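Local structure of NADH dehydrogenase, putative (Plasmodium falciparum, 5JWC) at residues V201-E206 with L461-G465; T242-F248 with E477-G481; H467-L473 with S484-W488. The protein probably oxidises NADH through its bound FAD and passes the electrons to ubiquinone, as a single-polypeptide type II NADH dehydrogenase of the malaria parasite. One frame throughout, in Å; residues are numbered along the deposited sequence.

Contact 1 of 3, residues V201-E206 with L461-G465; sequences VEVTAE and LAYIG. With 4W0 (5-fluoro-3-methyl-2-{4-[4-(trifluoromethoxy)benzyl]phenyl}quinolin-4(1H)-one), chain M.
Glu202 reaches from helix 201-206 to the backbone of strand 461-465, where its OE2 accepts a hydrogen bond from Tyr463 N at 2.9 Å. The bond is nearly straight (171° at the hydrogen) and meets the carboxylate on its anti side, 20° out of the plane. Beyond CG the glutamate chain is extended (chi2 -173°), which carries the carboxylate along the strand until OE2 also lies 3.4 Å from Ala462 CA. A water lies within hydrogen-bonding reach of its other oxygen, OE1, weakly, and of Leu461 O, so both oxygens of this buried acid face polar partners.

One turn on, Ala205 CB presses against the peptide between Ile464 and Gly465, 3.4 Å from Gly465 N; Val201, just before Glu202, sets CG1 alongside Ile464 CG2 at 4.0 Å. Both faces of the Tyr463 ring are covered. The inhibitor's quinolone covers one face, with its C2 3.5 Å above the ring plane and over the centre, while Gly465 N sits toward the rim of the opposite face. Glu206, bent at chi2, brings OE1 to 3.6 Å from Tyr463 CD2 and close to the same quinolone.

A second shell fixes these groups. Ser74 and Thr76 bind Glu206 OE2, and Tyr463 OH is hydrogen-bonded to Asp209 and to His467 N. The contact thus joins the helix that follows a probable Rossmann-type glycine turn to the C-terminal domain and builds one wall of an inhibitor pocket. Strand 468-473 flanks strand 460-465 in the sheet, helix 243-255 packs on Val201 and Ile464, and helix 69-74 covers Glu202 and Glu206.

Contact 2 of 3, residues T242-F248 with E477-G481; sequences TQNISDF and ELKGG
Thr242 and Glu477 come from opposite directions and meet at the N-terminus of helix 243-255, where Thr242 is the N-cap and Glu477 belongs to an edge strand of the three-stranded antiparallel sheet in the C-terminal domain. Thr242 OG1 donates to Glu477 OE1 at 2.7 Å, coming from above the carboxylate plane (61° out of it). The same hydroxyl accepts from Ile245 N at 3.3 Å as the capping bond. With chi1 at 68°, OG1 sits between the backbone N and the carbonyl carbon, a placement that lets it serve the helix and the strand together. The nearby helix N-terminus would probably help stabilise the negative charge of Glu477.

The better buried part lies at Ile245, with Phe248 beside it. Ile245 CG1 touches Lys479 CG at 4.0 Å, and its CD1 lies against the Leu478 carbonyl. Phe248 swings out from the helix with CG anti to the backbone N (chi1 175°), which sets its ring beside the Lys479-Gly480 peptide. Val470 of the middle strand touches both of these apolar side chains from within the sheet.

Toward solvent the contact thins out. There the exposed Asn244 and Lys479 meet through their aliphatic parts alone, Asn244 CB to Lys479 CD at 4.1 Å. Helix and strand run almost parallel here, with axes 9.1 Å apart. The contact joins helix 243-255, in the pyridine nucleotide-disulphide oxidoreductase family region, to the edge strand of the C-terminal sheet. At Gly480, where phi is positive, the backbone leaves the regular strand conformation beside the phenyl ring, and Phe248 CE2 comes within 3.7 Å of Gly480 N.

Contact 3 of 3, residues H467-L473 with S484-W488; sequences HQVVADL and SSTFW. With 4W0 (5-fluoro-3-methyl-2-{4-[4-(trifluoromethoxy)benzyl]phenyl}quinolin-4(1H)-one), chain M.
Val469 fills the angle between strand 468-473 and the first turn of helix 484-488, and its side chain meets the helix at every carbon. CB rests against the carbonyl of Ser484, with 3.5 Å between Val469 CB and Ser484 O. From there CG1, anti to the backbone N (chi1 165°), passes the same carbonyl oxygen. The other branch, CG2, also passes Ser484 O and packs against Trp488 CB at 3.7 Å; both branches reach Trp488 CD1, CG2 more closely, and the two side chains cross at about a right angle.

The backbone of the same valine is held too. Val469 N donates to Ser484 OG at 3.1 Å in a bond of 161°, and this hydroxyl has a second partner in the carbonyl of Gly481, so it ties strand and turn to the helix start. Nearby, a water accepts from Ser485 N and probably donates to His467 O, bridging the loop end of the strand to the first helical turn. Farther along the strand, Leu473 CD1 and the Phe487 ring come from opposite directions, with CD1 3.7 Å from Phe487 CZ, while Ala471 CB lies near CE2 of the same ring.

At the opposite end the contact opens into an inhibitor pocket. The quinolone lies over one face of the Trp488 indole, with inhibitor C6 3.2 Å above its plane toward the rim. One face of the His467 imidazole is covered by the attached phenyl ring at C11, and Ser485 CB lies 3.3 Å from the quinolone oxygen O2.

The first turn, 484-488, thus crosses strand 468-473, the middle one of the antiparallel sheet, at 62°, with strand 460-465 and strand 476-479 as the strand's two neighbours and helix 243-255 packed against Gln468 and Val470.

The three contacts surround one small antiparallel sheet of the C-terminal domain, strands 460-465, 468-473 and 476-479, with centres 10 to 13 Å apart. Each contact uses a different strand. Contacts 1 and 2 bring in helices 198-218 and 243-255 from the nucleotide-binding region more than 200 residues earlier, whereas contact 3 is local, through the helix that follows the sheet. Along the chain, contact 2 alternates with each of the others, and contact 1 closes before contact 3 opens. Ile464 CD1 on Phe248 CE2 (3.6 Å) joins contacts 1 and 2. Contacts 1 and 3 line the same inhibitor pocket, so the inhibitor sits where the sheet meets helix 198-218.

Contact 1 of 3, residues V201-E206 with L461-G465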
loop_
_atom_site.group_PDB
_atom_site.type_symbol
_atom_site.label_atom_id
_atom_site.label_comp_id
_atom_site.label_asym_id
_atom_site.label_seq_id
_atom_site.Cartn_x
_atom_site.Cartn_y
_atom_site.Cartn_z
ATOM N N VAL A 201 -23.926 -1.844 -2.977
ATOM C CA VAL A 201 -24.103 -2.754 -4.093
ATOM C C VAL A 201 -22.763 -3.050 -4.771
ATOM O O VAL A 201 -22.453 -4.208 -5.041
ATOM C CB VAL A 201 -25.108 -2.181 -5.125
ATOM C CG1 VAL A 201 -24.985 -2.912 -6.442
ATOM C CG2 VAL A 201 -26.531 -2.283 -4.572
ATOM N N GLU A 202 -21.958 -2.015 -5.020
ATOM C CA GLU A 202 -20.685 -2.224 -5.715
ATOM C C GLU A 202 -19.657 -2.987 -4.867
ATOM O O GLU A 202 -18.917 -3.813 -5.392
ATOM C CB GLU A 202 -20.120 -0.891 -6.191
ATOM C CG GLU A 202 -20.986 -0.318 -7.346
ATOM C CD GLU A 202 -20.399 0.919 -8.000
ATOM O OE1 GLU A 202 -20.188 1.923 -7.282
ATOM O OE2 GLU A 202 -20.142 0.878 -9.235
ATOM N N VAL A 203 -19.614 -2.709 -3.570
ATOM C CA VAL A 203 -18.730 -3.460 -2.674
ATOM C C VAL A 203 -19.109 -4.934 -2.665
ATOM O O VAL A 203 -18.248 -5.800 -2.738
ATOM C CB VAL A 203 -18.771 -2.902 -1.234
ATOM C CG1 VAL A 203 -18.049 -3.855 -0.246
ATOM C CG2 VAL A 203 -18.171 -1.494 -1.207
ATOM N N THR A 204 -20.409 -5.213 -2.588
ATOM C CA THR A 204 -20.897 -6.590 -2.595
ATOM C C THR A 204 -20.511 -7.297 -3.906
ATOM O O THR A 204 -20.025 -8.424 -3.892
ATOM C CB THR A 204 -22.449 -6.629 -2.383
ATOM O OG1 THR A 204 -22.781 -6.000 -1.135
ATOM C CG2 THR A 204 -22.970 -8.063 -2.363
ATOM N N ALA A 205 -20.728 -6.629 -5.035
ATOM C CA ALA A 205 -20.435 -7.198 -6.353
ATOM C C ALA A 205 -18.940 -7.515 -6.512
ATOM O O ALA A 205 -18.563 -8.547 -7.061
ATOM C CB ALA A 205 -20.897 -6.223 -7.468
ATOM N N GLU A 206 -18.098 -6.602 -6.040
ATOM C CA GLU A 206 -16.649 -6.757 -6.158
ATOM C C GLU A 206 -16.137 -7.931 -5.339
ATOM O O GLU A 206 -15.312 -8.707 -5.818
ATOM C CB GLU A 206 -15.951 -5.467 -5.720
ATOM C CG GLU A 206 -16.001 -4.371 -6.790
ATOM C CD GLU A 206 -15.146 -4.725 -7.998
ATOM O OE1 GLU A 206 -15.388 -4.163 -9.087
ATOM O OE2 GLU A 206 -14.218 -5.560 -7.852
ATOM N N LEU A 461 -23.886 5.366 -12.869
ATOM C CA LEU A 461 -23.352 4.094 -13.311
ATOM C C LEU A 461 -23.128 3.213 -12.101
ATOM O O LEU A 461 -22.710 3.702 -11.051
ATOM C CB LEU A 461 -21.996 4.288 -14.012
ATOM C CG LEU A 461 -21.892 4.016 -15.494
ATOM C CD1 LEU A 461 -22.633 5.189 -16.134
ATOM C CD2 LEU A 461 -20.448 4.014 -15.937
ATOM N N ALA A 462 -23.331 1.911 -12.255
ATOM C CA ALA A 462 -22.983 0.989 -11.178
ATOM C C ALA A 462 -22.527 -0.365 -11.704
ATOM O O ALA A 462 -23.117 -0.907 -12.640
ATOM C CB ALA A 462 -24.165 0.817 -10.227
ATOM N N TYR A 463 -21.468 -0.912 -11.108
ATOM C CA TYR A 463 -21.045 -2.277 -11.402
ATOM C C TYR A 463 -21.750 -3.250 -10.455
ATOM O O TYR A 463 -21.730 -3.055 -9.234
ATOM C CB TYR A 463 -19.523 -2.431 -11.287
ATOM C CG TYR A 463 -19.095 -3.852 -11.583
ATOM C CD1 TYR A 463 -19.167 -4.358 -12.876
ATOM C CD2 TYR A 463 -18.652 -4.694 -10.572
ATOM C CE1 TYR A 463 -18.796 -5.663 -13.162
ATOM C CE2 TYR A 463 -18.288 -6.016 -10.843
ATOM C CZ TYR A 463 -18.359 -6.486 -12.143
ATOM O OH TYR A 463 -18.006 -7.778 -12.449
ATOM N N ILE A 464 -22.398 -4.284 -10.998
ATOM C CA ILE A 464 -23.232 -5.145 -10.148
ATOM C C ILE A 464 -22.837 -6.629 -10.181
ATOM O O ILE A 464 -23.600 -7.503 -9.739
ATOM C CB ILE A 464 -24.751 -5.010 -10.504
ATOM C CG1 ILE A 464 -25.063 -5.582 -11.890
ATOM C CG2 ILE A 464 -25.220 -3.537 -10.393
ATOM C CD1 ILE A 464 -26.559 -5.727 -12.151
ATOM N N GLY A 465 -21.636 -6.908 -10.678
ATOM C CA GLY A 465 -21.072 -8.241 -10.574
ATOM C C GLY A 465 -21.142 -9.044 -11.861
ATOM O O GLY A 465 -22.043 -8.855 -12.690
HETATM C C1 4W0 M . -15.522 -2.884 -12.325
HETATM C C2 4W0 M . -15.339 -4.249 -12.045
HETATM C C3 4W0 M . -15.153 -5.166 -13.094
HETATM C C4 4W0 M . -15.152 -4.738 -14.434
HETATM C C5 4W0 M . -15.332 -3.377 -14.714
HETATM C C6 4W0 M . -15.514 -2.453 -13.676
HETATM O O1 4W0 M . -18.258 -16.961 -11.912
HETATM C C7 4W0 M . -14.950 -5.731 -15.547
HETATM C C8 4W0 M . -14.776 -7.141 -15.239
HETATM C C9 4W0 M . -14.780 -7.576 -13.824
HETATM C C10 4W0 M . -14.643 -9.011 -13.365
HETATM C C11 4W0 M . -15.600 -9.960 -13.730
HETATM C C12 4W0 M . -15.516 -11.272 -13.279
HETATM C C13 4W0 M . -14.476 -11.596 -12.437
HETATM C C14 4W0 M . -13.553 -10.665 -12.048
HETATM C C15 4W0 M . -13.632 -9.363 -12.494
HETATM O O2 4W0 M . -14.937 -5.367 -16.703
HETATM N N 4W0 M . -14.972 -6.607 -12.779
HETATM C C16 4W0 M . -14.238 -12.960 -11.864
HETATM C C17 4W0 M . -15.339 -13.985 -11.873
HETATM C C18 4W0 M . -16.579 -13.710 -11.313
HETATM C C19 4W0 M . -17.559 -14.701 -11.333
HETATM C C20 4W0 M . -17.271 -15.956 -11.881
HETATM C C21 4W0 M . -16.021 -16.226 -12.428
HETATM C C22 4W0 M . -15.055 -15.238 -12.415
HETATM C C23 4W0 M . -14.574 -8.120 -16.372
HETATM F F1 4W0 M . -15.325 -2.964 -15.982
HETATM C C24 4W0 M . -19.132 -16.930 -13.014
HETATM F F2 4W0 M . -19.853 -15.807 -12.944
HETATM F F3 4W0 M . -19.960 -17.987 -12.959
HETATM F F4 4W0 M . -18.409 -16.957 -14.144
HETATM O O HOH W 1 -22.084 3.918 -8.564
#

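Contact 2 of 3, residues T242-F248 with E477-G481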
loop_
_atom_site.group_PDB
_atom_site.type_symbol
_atom_site.label_atom_id
_atom_site.label_comp_id
_atom_site.label_asym_id
_atom_site.label_seq_id
_atom_site.Cartn_x
_atom_site.Cartn_y
_atom_site.Cartn_z
ATOM N N THR A 242 -33.619 3.217 -11.951
ATOM C CA THR A 242 -34.947 2.781 -12.398
ATOM C C THR A 242 -35.362 1.424 -11.836
ATOM O O THR A 242 -34.513 0.620 -11.409
ATOM C CB THR A 242 -35.011 2.704 -13.913
ATOM O OG1 THR A 242 -34.169 1.639 -14.368
ATOM C CG2 THR A 242 -34.558 4.034 -14.537
ATOM N N GLN A 243 -36.669 1.165 -11.848
ATOM C CA GLN A 243 -37.197 -0.062 -11.288
ATOM C C GLN A 243 -36.655 -1.270 -12.032
ATOM O O GLN A 243 -36.352 -2.290 -11.420
ATOM C CB GLN A 243 -38.736 -0.038 -11.308
ATOM C CG GLN A 243 -39.390 -1.256 -10.651
ATOM C CD GLN A 243 -39.002 -1.416 -9.177
ATOM O OE1 GLN A 243 -39.117 -0.480 -8.380
ATOM N NE2 GLN A 243 -38.523 -2.602 -8.819
ATOM N N ASN A 244 -36.508 -1.160 -13.346
ATOM C CA ASN A 244 -35.935 -2.253 -14.124
ATOM C C ASN A 244 -34.477 -2.527 -13.724
ATOM O O ASN A 244 -34.042 -3.687 -13.688
ATOM C CB ASN A 244 -36.016 -1.958 -15.629
ATOM C CG ASN A 244 -37.371 -2.313 -16.218
ATOM O OD1 ASN A 244 -38.066 -3.185 -15.707
ATOM N ND2 ASN A 244 -37.742 -1.651 -17.303
ATOM N N ILE A 245 -33.718 -1.465 -13.441
ATOM C CA ILE A 245 -32.338 -1.645 -12.985
ATOM C C ILE A 245 -32.310 -2.308 -11.605
ATOM O O ILE A 245 -31.534 -3.241 -11.376
ATOM C CB ILE A 245 -31.556 -0.308 -12.983
ATOM C CG1 ILE A 245 -31.139 0.015 -14.423
ATOM C CG2 ILE A 245 -30.295 -0.399 -12.074
ATOM C CD1 ILE A 245 -30.551 1.381 -14.623
ATOM N N SER A 246 -33.164 -1.851 -10.693
ATOM C CA SER A 246 -33.267 -2.482 -9.371
ATOM C C SER A 246 -33.605 -3.974 -9.452
ATOM O O SER A 246 -32.992 -4.795 -8.760
ATOM C CB SER A 246 -34.318 -1.772 -8.517
ATOM O OG SER A 246 -33.933 -0.441 -8.268
ATOM N N ASP A 247 -34.554 -4.339 -10.307
ATOM C CA ASP A 247 -34.935 -5.753 -10.427
ATOM C C ASP A 247 -33.798 -6.570 -11.031
ATOM O O ASP A 247 -33.536 -7.692 -10.609
ATOM C CB ASP A 247 -36.186 -5.946 -11.290
ATOM C CG ASP A 247 -37.400 -5.226 -10.754
ATOM O OD1 ASP A 247 -37.496 -5.010 -9.531
ATOM O OD2 ASP A 247 -38.280 -4.891 -11.580
ATOM N N PHE A 248 -33.163 -6.029 -12.065
ATOM C CA PHE A 248 -32.042 -6.714 -12.709
ATOM C C PHE A 248 -30.871 -6.915 -11.736
ATOM O O PHE A 248 -30.217 -7.966 -11.747
ATOM C CB PHE A 248 -31.574 -5.946 -13.944
ATOM C CG PHE A 248 -30.359 -6.530 -14.597
ATOM C CD1 PHE A 248 -30.352 -7.847 -15.028
ATOM C CD2 PHE A 248 -29.223 -5.761 -14.790
ATOM C CE1 PHE A 248 -29.226 -8.383 -15.632
ATOM C CE2 PHE A 248 -28.107 -6.284 -15.394
ATOM C CZ PHE A 248 -28.098 -7.597 -15.812
ATOM N N GLU A 477 -31.118 3.758 -20.647
ATOM C CA GLU A 477 -30.781 2.864 -19.534
ATOM C C GLU A 477 -29.940 1.710 -20.060
ATOM O O GLU A 477 -30.227 1.147 -21.125
ATOM C CB GLU A 477 -32.001 2.273 -18.824
ATOM C CG GLU A 477 -33.040 3.260 -18.325
ATOM C CD GLU A 477 -34.236 2.537 -17.727
ATOM O OE1 GLU A 477 -34.020 1.461 -17.098
ATOM O OE2 GLU A 477 -35.375 3.037 -17.891
ATOM N N LEU A 478 -28.902 1.371 -19.307
ATOM C CA LEU A 478 -28.066 0.220 -19.603
ATOM C C LEU A 478 -28.322 -0.860 -18.555
ATOM O O LEU A 478 -28.362 -0.586 -17.343
ATOM C CB LEU A 478 -26.597 0.639 -19.649
ATOM C CG LEU A 478 -25.529 -0.428 -19.833
ATOM C CD1 LEU A 478 -25.706 -1.161 -21.160
ATOM C CD2 LEU A 478 -24.156 0.223 -19.772
ATOM N N LYS A 479 -28.534 -2.088 -19.015
ATOM C CA LYS A 479 -28.843 -3.167 -18.085
ATOM C C LYS A 479 -27.992 -4.402 -18.358
ATOM O O LYS A 479 -28.494 -5.443 -18.778
ATOM C CB LYS A 479 -30.341 -3.506 -18.129
ATOM C CG LYS A 479 -31.239 -2.340 -17.677
ATOM C CD LYS A 479 -32.714 -2.551 -18.040
ATOM C CE LYS A 479 -32.915 -2.589 -19.535
ATOM N NZ LYS A 479 -34.339 -2.856 -19.860
ATOM N N GLY A 480 -26.691 -4.274 -18.118
ATOM C CA GLY A 480 -25.776 -5.384 -18.312
ATOM C C GLY A 480 -25.469 -5.679 -19.769
ATOM O O GLY A 480 -25.624 -4.821 -20.623
ATOM N N GLY A 481 -25.022 -6.899 -20.046
ATOM C CA GLY A 481 -24.637 -7.273 -21.395
ATOM C C GLY A 481 -23.140 -7.200 -21.620
ATOM O O GLY A 481 -22.424 -6.544 -20.859
#

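Contact 3 of 3, residues H467-L473 with S484-W488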
loop_
_atom_site.group_PDB
_atom_site.type_symbol
_atom_site.label_atom_id
_atom_site.label_comp_id
_atom_site.label_asym_id
_atom_site.label_seq_id
_atom_site.Cartn_x
_atom_site.Cartn_y
_atom_site.Cartn_z
ATOM N N HIS A 467 -19.422 -9.117 -14.648
ATOM C CA HIS A 467 -19.281 -8.344 -15.885
ATOM C C HIS A 467 -20.444 -7.399 -16.147
ATOM O O HIS A 467 -20.421 -6.656 -17.124
ATOM C CB HIS A 467 -19.102 -9.265 -17.100
ATOM C CG HIS A 467 -17.934 -10.190 -16.984
ATOM N ND1 HIS A 467 -17.956 -11.327 -16.200
ATOM C CD2 HIS A 467 -16.707 -10.145 -17.546
ATOM C CE1 HIS A 467 -16.792 -11.939 -16.288
ATOM N NE2 HIS A 467 -16.012 -11.242 -17.094
ATOM N N GLN A 468 -21.454 -7.418 -15.288
ATOM C CA GLN A 468 -22.651 -6.615 -15.532
ATOM C C GLN A 468 -22.560 -5.187 -14.965
ATOM O O GLN A 468 -22.339 -4.971 -13.762
ATOM C CB GLN A 468 -23.882 -7.321 -14.958
ATOM C CG GLN A 468 -23.998 -8.787 -15.334
ATOM C CD GLN A 468 -24.021 -9.003 -16.842
ATOM O OE1 GLN A 468 -24.837 -8.419 -17.553
ATOM N NE2 GLN A 468 -23.114 -9.842 -17.336
ATOM N N VAL A 469 -22.722 -4.223 -15.859
ATOM C CA VAL A 469 -22.800 -2.822 -15.501
ATOM C C VAL A 469 -24.194 -2.286 -15.839
ATOM O O VAL A 469 -24.744 -2.596 -16.898
ATOM C CB VAL A 469 -21.734 -1.991 -16.239
ATOM C CG1 VAL A 469 -22.049 -0.491 -16.143
ATOM C CG2 VAL A 469 -20.319 -2.292 -15.672
ATOM N N VAL A 470 -24.772 -1.514 -14.926
ATOM C CA VAL A 470 -26.019 -0.812 -15.209
ATOM C C VAL A 470 -25.767 0.691 -15.240
ATOM O O VAL A 470 -24.834 1.193 -14.598
ATOM C CB VAL A 470 -27.109 -1.128 -14.185
ATOM C CG1 VAL A 470 -27.433 -2.619 -14.212
ATOM C CG2 VAL A 470 -26.665 -0.689 -12.780
ATOM N N ALA A 471 -26.580 1.404 -16.007
ATOM C CA ALA A 471 -26.445 2.852 -16.074
ATOM C C ALA A 471 -27.809 3.492 -16.272
ATOM O O ALA A 471 -28.610 3.037 -17.092
ATOM C CB ALA A 471 -25.505 3.253 -17.182
ATOM N N ASP A 472 -28.058 4.535 -15.493
ATOM C CA ASP A 472 -29.284 5.316 -15.550
ATOM C C ASP A 472 -28.873 6.699 -16.035
ATOM O O ASP A 472 -28.346 7.488 -15.260
ATOM C CB ASP A 472 -29.944 5.354 -14.167
ATOM C CG ASP A 472 -31.198 6.213 -14.117
ATOM O OD1 ASP A 472 -31.679 6.478 -12.987
ATOM O OD2 ASP A 472 -31.694 6.642 -15.178
ATOM N N LEU A 473 -29.059 6.963 -17.328
ATOM C CA LEU A 473 -28.578 8.193 -17.952
ATOM C C LEU A 473 -29.740 9.029 -18.483
ATOM O O LEU A 473 -30.862 8.533 -18.576
ATOM C CB LEU A 473 -27.612 7.859 -19.086
ATOM C CG LEU A 473 -26.439 6.971 -18.668
ATOM C CD1 LEU A 473 -25.729 6.460 -19.892
ATOM C CD2 LEU A 473 -25.458 7.744 -17.777
ATOM N N SER A 484 -21.434 -3.741 -21.591
ATOM C CA SER A 484 -21.692 -2.804 -20.518
ATOM C C SER A 484 -20.409 -2.497 -19.729
ATOM O O SER A 484 -20.215 -1.366 -19.315
ATOM C CB SER A 484 -22.806 -3.317 -19.600
ATOM O OG SER A 484 -22.450 -4.520 -18.949
ATOM N N SER A 485 -19.529 -3.482 -19.552
ATOM C CA SER A 485 -18.261 -3.246 -18.863
ATOM C C SER A 485 -17.346 -2.352 -19.694
ATOM O O SER A 485 -16.553 -1.599 -19.134
ATOM C CB SER A 485 -17.554 -4.570 -18.527
ATOM O OG SER A 485 -17.060 -5.195 -19.702
ATOM N N THR A 486 -17.453 -2.428 -21.023
ATOM C CA THR A 486 -16.651 -1.573 -21.906
ATOM C C THR A 486 -17.096 -0.129 -21.767
ATOM O O THR A 486 -16.281 0.805 -21.755
ATOM C CB THR A 486 -16.756 -2.001 -23.397
ATOM O OG1 THR A 486 -16.416 -3.386 -23.526
ATOM C CG2 THR A 486 -15.802 -1.184 -24.250
ATOM N N PHE A 487 -18.404 0.048 -21.669
ATOM C CA PHE A 487 -18.995 1.360 -21.474
ATOM C C PHE A 487 -18.507 2.006 -20.184
ATOM O O PHE A 487 -18.151 3.190 -20.150
ATOM C CB PHE A 487 -20.514 1.249 -21.445
ATOM C CG PHE A 487 -21.194 2.550 -21.196
ATOM C CD1 PHE A 487 -21.250 3.501 -22.192
ATOM C CD2 PHE A 487 -21.767 2.826 -19.967
ATOM C CE1 PHE A 487 -21.866 4.708 -21.983
ATOM C CE2 PHE A 487 -22.402 4.031 -19.753
ATOM C CZ PHE A 487 -22.448 4.975 -20.761
ATOM N N TRP A 488 -18.497 1.214 -19.122
ATOM C CA TRP A 488 -18.035 1.675 -17.820
ATOM C C TRP A 488 -16.587 2.208 -17.932
ATOM O O TRP A 488 -16.283 3.299 -17.462
ATOM C CB TRP A 488 -18.147 0.525 -16.829
ATOM C CG TRP A 488 -17.819 0.799 -15.409
ATOM C CD1 TRP A 488 -18.698 1.064 -14.403
ATOM C CD2 TRP A 488 -16.514 0.766 -14.810
ATOM N NE1 TRP A 488 -18.024 1.214 -13.214
ATOM C CE2 TRP A 488 -16.683 1.033 -13.431
ATOM C CE3 TRP A 488 -15.223 0.545 -15.296
ATOM C CZ2 TRP A 488 -15.607 1.087 -12.536
ATOM C CZ3 TRP A 488 -14.149 0.587 -14.403
ATOM C CH2 TRP A 488 -14.352 0.858 -13.039
HETATM C C1 4W0 M . -15.522 -2.884 -12.325
HETATM C C2 4W0 M . -15.339 -4.249 -12.045
HETATM C C3 4W0 M . -15.153 -5.166 -13.094
HETATM C C4 4W0 M . -15.152 -4.738 -14.434
HETATM C C5 4W0 M . -15.332 -3.377 -14.714
HETATM C C6 4W0 M . -15.514 -2.453 -13.676
HETATM O O1 4W0 M . -18.258 -16.961 -11.912
HETATM C C7 4W0 M . -14.950 -5.731 -15.547
HETATM C C8 4W0 M . -14.776 -7.141 -15.239
HETATM C C9 4W0 M . -14.780 -7.576 -13.824
HETATM C C10 4W0 M . -14.643 -9.011 -13.365
HETATM C C11 4W0 M . -15.600 -9.960 -13.730
HETATM C C12 4W0 M . -15.516 -11.272 -13.279
HETATM C C13 4W0 M . -14.476 -11.596 -12.437
HETATM C C14 4W0 M . -13.553 -10.665 -12.048
HETATM C C15 4W0 M . -13.632 -9.363 -12.494
HETATM O O2 4W0 M . -14.937 -5.367 -16.703
HETATM N N 4W0 M . -14.972 -6.607 -12.779
HETATM C C16 4W0 M . -14.238 -12.960 -11.864
HETATM C C17 4W0 M . -15.339 -13.985 -11.873
HETATM C C18 4W0 M . -16.579 -13.710 -11.313
HETATM C C19 4W0 M . -17.559 -14.701 -11.333
HETATM C C20 4W0 M . -17.271 -15.956 -11.881
HETATM C C21 4W0 M . -16.021 -16.226 -12.428
HETATM C C22 4W0 M . -15.055 -15.238 -12.415
HETATM C C23 4W0 M . -14.574 -8.120 -16.372
HETATM F F1 4W0 M . -15.325 -2.964 -15.982
HETATM C C24 4W0 M . -19.132 -16.930 -13.014
HETATM F F2 4W0 M . -19.853 -15.807 -12.944
HETATM F F3 4W0 M . -19.960 -17.987 -12.959
HETATM F F4 4W0 M . -18.409 -16.957 -14.144
HETATM O O HOH W 2 -19.817 -6.485 -19.752
#